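Local coordinates for protein peptidoglycan hydrolase FlgJ (Sphingomonas sp. A1, PDB 2ZYC) that hydrolyses peptidoglycan with its family 73 glycosidase domain, the part crystallised here, probably opening the periplasmic cell wall for assembly of the flagellar rod, at residues S40-K45 with E84-Y89; A100-V103 with R108-K111. The protein carries 2 engineered substitutions. All blocks are in the same frame, centred on the assembly; numbering follows the deposited sequence. Where two conformers were deposited one is given.

Overall arrangement
Interaction 1 lies on the beta-hairpin side of the domain, where the loop carrying residues 40-45 covers strand 82-88. Interaction 2 lies at the far end of helix 92-105, the next element in the chain, and closes the turn that follows it. Their centres are about 22 Å apart and their nearest atoms about 5 Å, so the two do not touch. Asp-98, on the helix that carries residues 100-103, ties interaction 1 to that helix: its OD2 pairs with Arg-87 in a salt bridge and with the hydroxyl of Tyr-89 in a hydrogen bond. No catalytic or substrate-binding residue is identified in either contact, so both are described here as packing within the domain.

Interaction 1: residues S40-K45 with E84-Y89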
loop_
_atom_site.group_PDB
_atom_site.type_symbol
_atom_site.label_atom_id
_atom_site.label_comp_id
_atom_site.label_asym_id
_atom_site.label_seq_id
_atom_site.Cartn_x
_atom_site.Cartn_y
_atom_site.Cartn_z
ATOM N N SER A 40 -2.001 1.590 12.384
ATOM C CA SER A 40 -3.473 1.662 12.354
ATOM C C SER A 40 -4.146 0.738 11.326
ATOM O O SER A 40 -5.156 1.097 10.701
ATOM C CB SER A 40 -3.950 3.109 12.174
ATOM O OG SER A 40 -3.775 3.547 10.841
ATOM N N GLN A 41 -3.589 -0.456 11.182
ATOM C CA GLN A 41 -4.106 -1.526 10.334
ATOM C C GLN A 41 -5.449 -2.045 10.854
ATOM O O GLN A 41 -5.654 -2.087 12.067
ATOM C CB GLN A 41 -3.090 -2.658 10.392
ATOM C CG GLN A 41 -3.239 -3.759 9.379
ATOM C CD GLN A 41 -2.101 -4.755 9.482
ATOM O OE1 GLN A 41 -1.067 -4.477 10.096
ATOM N NE2 GLN A 41 -2.285 -5.921 8.894
ATOM N N ILE A 42 -6.327 -2.478 9.955
ATOM C CA ILE A 42 -7.609 -3.082 10.337
ATOM C C ILE A 42 -7.369 -4.471 10.937
ATOM O O ILE A 42 -6.575 -5.244 10.413
ATOM C CB ILE A 42 -8.556 -3.157 9.118
ATOM C CG1 ILE A 42 -8.910 -1.748 8.639
ATOM C CG2 ILE A 42 -9.823 -3.941 9.445
ATOM C CD1 ILE A 42 -9.160 -1.658 7.134
ATOM N N ARG A 43 -8.056 -4.772 12.040
ATOM C CA ARG A 43 -7.843 -6.024 12.773
ATOM C C ARG A 43 -9.128 -6.856 12.894
ATOM O O ARG A 43 -10.220 -6.298 13.026
ATOM C CB ARG A 43 -7.265 -5.733 14.170
ATOM C CG ARG A 43 -6.241 -4.587 14.205
ATOM C CD ARG A 43 -5.321 -4.630 15.422
ATOM N NE ARG A 43 -4.192 -5.538 15.218
ATOM C CZ ARG A 43 -4.164 -6.798 15.638
ATOM N NH1 ARG A 43 -3.100 -7.560 15.403
ATOM N NH2 ARG A 43 -5.198 -7.295 16.299
ATOM N N ASN A 44 -8.989 -8.182 12.837
ATOM C CA ASN A 44 -10.116 -9.113 13.074
ATOM C C ASN A 44 -10.470 -9.117 14.557
ATOM O O ASN A 44 -9.629 -8.765 15.388
ATOM C CB ASN A 44 -9.752 -10.538 12.646
ATOM C CG ASN A 44 -9.540 -10.675 11.148
ATOM O OD1 ASN A 44 -10.401 -10.316 10.347
ATOM N ND2 ASN A 44 -8.394 -11.207 10.767
ATOM N N LYS A 45 -11.696 -9.517 14.898
ATOM C CA LYS A 45 -12.129 -9.537 16.308
ATOM C C LYS A 45 -11.297 -10.477 17.178
ATOM O O LYS A 45 -11.135 -10.238 18.379
ATOM C CB LYS A 45 -13.610 -9.889 16.435
ATOM C CG LYS A 45 -14.539 -8.785 15.971
ATOM C CD LYS A 45 -15.934 -8.961 16.560
ATOM C CE LYS A 45 -16.975 -8.229 15.729
ATOM N NZ LYS A 45 -17.299 -8.982 14.476
ATOM N N GLU A 84 -17.968 -0.405 7.500
ATOM C CA GLU A 84 -17.469 -0.754 6.173
ATOM C C GLU A 84 -16.937 -2.182 6.153
ATOM O O GLU A 84 -16.420 -2.677 7.159
ATOM C CB GLU A 84 -16.381 0.236 5.729
ATOM C CG GLU A 84 -15.863 0.049 4.303
ATOM C CD GLU A 84 -16.952 0.190 3.257
ATOM O OE1 GLU A 84 -17.648 -0.814 2.982
ATOM O OE2 GLU A 84 -17.107 1.300 2.714
ATOM N N ARG A 85 -17.074 -2.836 5.003
ATOM C CA ARG A 85 -16.613 -4.206 4.831
ATOM C C ARG A 85 -15.288 -4.201 4.087
ATOM O O ARG A 85 -15.193 -3.690 2.964
ATOM C CB ARG A 85 -17.656 -5.050 4.095
ATOM C CG ARG A 85 -18.888 -5.328 4.957
ATOM C CD ARG A 85 -20.042 -5.889 4.155
ATOM N NE ARG A 85 -19.670 -7.074 3.394
ATOM C CZ ARG A 85 -19.673 -8.317 3.861
ATOM N NH1 ARG A 85 -20.031 -8.567 5.117
ATOM N NH2 ARG A 85 -19.313 -9.315 3.061
ATOM N N PHE A 86 -14.272 -4.751 4.743
ATOM C CA PHE A 86 -12.916 -4.788 4.208
ATOM C C PHE A 86 -12.455 -6.205 3.930
ATOM O O PHE A 86 -12.857 -7.152 4.606
ATOM C CB PHE A 86 -11.944 -4.135 5.198
ATOM C CG PHE A 86 -12.136 -2.664 5.347
ATOM C CD1 PHE A 86 -11.565 -1.782 4.428
ATOM C CD2 PHE A 86 -12.888 -2.151 6.404
ATOM C CE1 PHE A 86 -11.742 -0.395 4.559
ATOM C CE2 PHE A 86 -13.072 -0.780 6.546
ATOM C CZ PHE A 86 -12.497 0.107 5.619
ATOM N N ARG A 87 -11.586 -6.347 2.937
ATOM C CA ARG A 87 -10.954 -7.632 2.668
ATOM C C ARG A 87 -10.028 -8.008 3.824
ATOM O O ARG A 87 -9.466 -7.132 4.482
ATOM C CB ARG A 87 -10.167 -7.568 1.361
ATOM C CG ARG A 87 -11.025 -7.133 0.176
ATOM C CD ARG A 87 -10.252 -7.201 -1.139
ATOM N NE ARG A 87 -11.056 -6.684 -2.249
ATOM C CZ ARG A 87 -10.721 -6.775 -3.532
ATOM N NH1 ARG A 87 -9.602 -7.374 -3.890
ATOM N NH2 ARG A 87 -11.515 -6.263 -4.468
ATOM N N ALA A 88 -9.906 -9.303 4.082
ATOM C CA ALA A 88 -8.917 -9.805 5.044
ATOM C C ALA A 88 -8.123 -10.942 4.427
ATOM O O ALA A 88 -8.642 -11.710 3.599
ATOM C CB ALA A 88 -9.588 -10.249 6.345
ATOM N N TYR A 89 -6.864 -11.051 4.841
ATOM C CA TYR A 89 -5.921 -11.963 4.212
ATOM C C TYR A 89 -5.227 -12.806 5.277
ATOM O O TYR A 89 -5.394 -12.555 6.466
ATOM C CB TYR A 89 -4.874 -11.170 3.431
ATOM C CG TYR A 89 -5.447 -10.192 2.429
ATOM C CD1 TYR A 89 -5.913 -10.633 1.187
ATOM C CD2 TYR A 89 -5.526 -8.829 2.728
ATOM C CE1 TYR A 89 -6.431 -9.726 0.247
ATOM C CE2 TYR A 89 -6.042 -7.915 1.807
ATOM C CZ TYR A 89 -6.492 -8.375 0.571
ATOM O OH TYR A 89 -6.997 -7.464 -0.327
HETATM O O HOH W 1 -6.946 -11.781 8.586
#
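Ile-42 meets Phe-86 by a single methyl group set over the aromatic ring. Followed outward, its CB and CG1 make no approach to the phenyl ring within 4.2 Å; they serve to carry CD1 forward. CG1 stands opposite the carbonyl carbon and beside the backbone N (chi1 -65°), and the next torsion, 149°, departs from a fully staggered chain. CD1 thereby arrives 3.6 Å from the centroid of the Phe-86 ring and only 11° off its normal, the geometry of a CH-pi contact. All six ring carbons confirm the central placement: Ile-42 CD1 is 3.6 Å from Phe-86 CG and still just 4.1 Å from CZ on the far side of the ring. The two side chains meet at roughly a right angle, methyl against face.

Two residues further along both segments, the contact changes character. Asn-44 OD1 passes Ala-88 CB at 4.1 Å, a loose contact without a hydrogen bond. The amide's nitrogen is better engaged: Asn-44 ND2 donates to a water at 2.7 Å, and that water donates in turn to Tyr-89 O, also at 2.7 Å. ND2 also hydrogen-bonds Thr-48 OG1, so its two partners probably limit rotation of the amide. No direct hydrogen bond joins the two segments; what crosses is the methyl-on-ring contact, the loose Asn-44 to Ala-88 approach and the water bridge.

Strands 65-71 and 82-88 form a two-stranded antiparallel hairpin, consistent with the beta lobe of a lysozyme-like fold. Ile-42 and Asn-44 also touch Val-67 of the first strand, and Phe-86 bonds through its backbone to that same residue. The loop after helix 24-35 is therefore packed across both strands, while Tyr-89 turns to Gln-94 and Ala-95 on helix 92-105.

Interaction 2: residues A100-V103 with R108-K111; sequences ADLV and RYAK
The carbonyl oxygen of Leu-102 accepts a hydrogen bond from Ser-106 OG and also lies near Tyr-109, 3.8 Å from its CD2 atom. It approaches the ring obliquely. One residue on, the carbonyl of Val-103 comes closer still, its O atom 3.3 Å from Tyr-109 CB. Two successive carbonyls near the end of the helix thus border the root and one side of the tyrosine, although no hydrogen bond crosses between the segments.

The remainder is apolar. Leu-102 reaches the ring by its branch point, with CG 3.9 Å from Tyr-109 CE2 and CD2 a little further off at 4.2 Å from that same ring atom. Its CG is trans to the backbone N (chi1 -180°), and this swings the isobutyl end nearer to Tyr-109 than the CB direction alone would suggest. Val-103 divides its methyls: CG1 packs on Tyr-109 CB at 4.1 Å, whereas CG2 is placed over one face of the ring, at right angles as the side chains run.

Helix 92-105 belongs to the lysozyme-like glucosaminidase domain, and here the chain leaves it, turns within a few residues and brings Tyr-109 back against the helix it has just left; the CA atoms of Val-103 and Tyr-109 are only 5.5 Å apart. An alanine in place of Tyr-109 would keep CB beside Val-103 but would probably leave a gap against Leu-102 CG and Val-103 CG2, setting the returning loop free to shift.

Further along, the side chain of Tyr-109 also touches Tyr-130. Val-103 extends the packing to Leu-20 of helix 3-20 and to Val-112 in the loop before helix 118-127, and Ala-100 rests on Ala-16 and Ser-19.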
loop_
_atom_site.group_PDB
_atom_site.type_symbol
_atom_site.label_atom_id
_atom_site.label_comp_id
_atom_site.label_asym_id
_atom_site.label_seq_id
_atom_site.Cartn_x
_atom_site.Cartn_y
_atom_site.Cartn_z
ATOM N N ALA A 100 -1.672 -6.410 -6.260
ATOM C CA ALA A 100 -1.011 -6.545 -7.569
ATOM C C ALA A 100 -2.000 -6.970 -8.658
ATOM O O ALA A 100 -1.940 -6.492 -9.787
ATOM C CB ALA A 100 0.126 -7.535 -7.488
ATOM N N ASP A 101 -2.900 -7.881 -8.304
ATOM C CA ASP A 101 -3.953 -8.334 -9.215
ATOM C C ASP A 101 -4.873 -7.169 -9.596
ATOM O O ASP A 101 -5.130 -6.928 -10.779
ATOM C CB ASP A 101 -4.742 -9.476 -8.557
ATOM C CG ASP A 101 -5.855 -10.025 -9.451
ATOM O OD1 ASP A 101 -5.665 -10.128 -10.691
ATOM O OD2 ASP A 101 -6.928 -10.360 -8.901
ATOM N N LEU A 102 -5.348 -6.439 -8.589
ATOM C CA LEU A 102 -6.245 -5.308 -8.800
ATOM C C LEU A 102 -5.627 -4.216 -9.675
ATOM O O LEU A 102 -6.201 -3.820 -10.687
ATOM C CB LEU A 102 -6.699 -4.712 -7.464
ATOM C CG LEU A 102 -7.654 -3.517 -7.597
ATOM C CD1 LEU A 102 -8.976 -3.916 -8.261
ATOM C CD2 LEU A 102 -7.888 -2.866 -6.249
ATOM N N VAL A 103 -4.461 -3.725 -9.269
ATOM C CA VAL A 103 -3.855 -2.562 -9.911
ATOM C C VAL A 103 -3.247 -2.942 -11.270
ATOM O O VAL A 103 -3.265 -2.138 -12.206
ATOM C CB VAL A 103 -2.820 -1.895 -8.966
ATOM C CG1 VAL A 103 -2.067 -0.758 -9.652
ATOM C CG2 VAL A 103 -3.532 -1.376 -7.730
ATOM N N ARG A 108 -8.990 0.538 -15.184
ATOM C CA ARG A 108 -9.045 1.855 -14.535
ATOM C C ARG A 108 -7.675 2.283 -13.992
ATOM O O ARG A 108 -7.388 3.481 -13.908
ATOM C CB ARG A 108 -10.103 1.916 -13.426
ATOM C CG ARG A 108 -9.933 0.892 -12.319
ATOM C CD ARG A 108 -11.118 0.876 -11.340
ATOM N NE ARG A 108 -12.385 0.574 -12.009
ATOM C CZ ARG A 108 -13.516 0.229 -11.389
ATOM N NH1 ARG A 108 -13.571 0.132 -10.063
ATOM N NH2 ARG A 108 -14.608 -0.023 -12.108
ATOM N N TYR A 109 -6.846 1.301 -13.642
ATOM C CA TYR A 109 -5.490 1.547 -13.127
ATOM C C TYR A 109 -4.389 1.440 -14.192
ATOM O O TYR A 109 -3.201 1.376 -13.857
ATOM C CB TYR A 109 -5.175 0.595 -11.956
ATOM C CG TYR A 109 -6.031 0.825 -10.730
ATOM C CD1 TYR A 109 -5.895 1.981 -9.970
ATOM C CD2 TYR A 109 -6.975 -0.119 -10.327
ATOM C CE1 TYR A 109 -6.687 2.201 -8.841
ATOM C CE2 TYR A 109 -7.769 0.089 -9.204
ATOM C CZ TYR A 109 -7.621 1.252 -8.471
ATOM O OH TYR A 109 -8.399 1.463 -7.355
ATOM N N ALA A 110 -4.774 1.435 -15.468
ATOM C CA ALA A 110 -3.819 1.202 -16.564
ATOM C C ALA A 110 -2.680 2.221 -16.607
ATOM O O ALA A 110 -1.606 1.931 -17.130
ATOM C CB ALA A 110 -4.543 1.170 -17.910
ATOM N N LYS A 111 -2.922 3.410 -16.057
ATOM C CA LYS A 111 -1.923 4.484 -16.057
ATOM C C LYS A 111 -0.828 4.326 -14.991
ATOM O O LYS A 111 0.181 5.034 -15.016
ATOM C CB LYS A 111 -2.614 5.849 -15.933
ATOM C CG LYS A 111 -3.294 6.322 -17.225
ATOM C CD LYS A 111 -2.252 6.615 -18.296
ATOM C CE LYS A 111 -2.874 7.065 -19.610
ATOM N NZ LYS A 111 -1.843 7.675 -20.503
#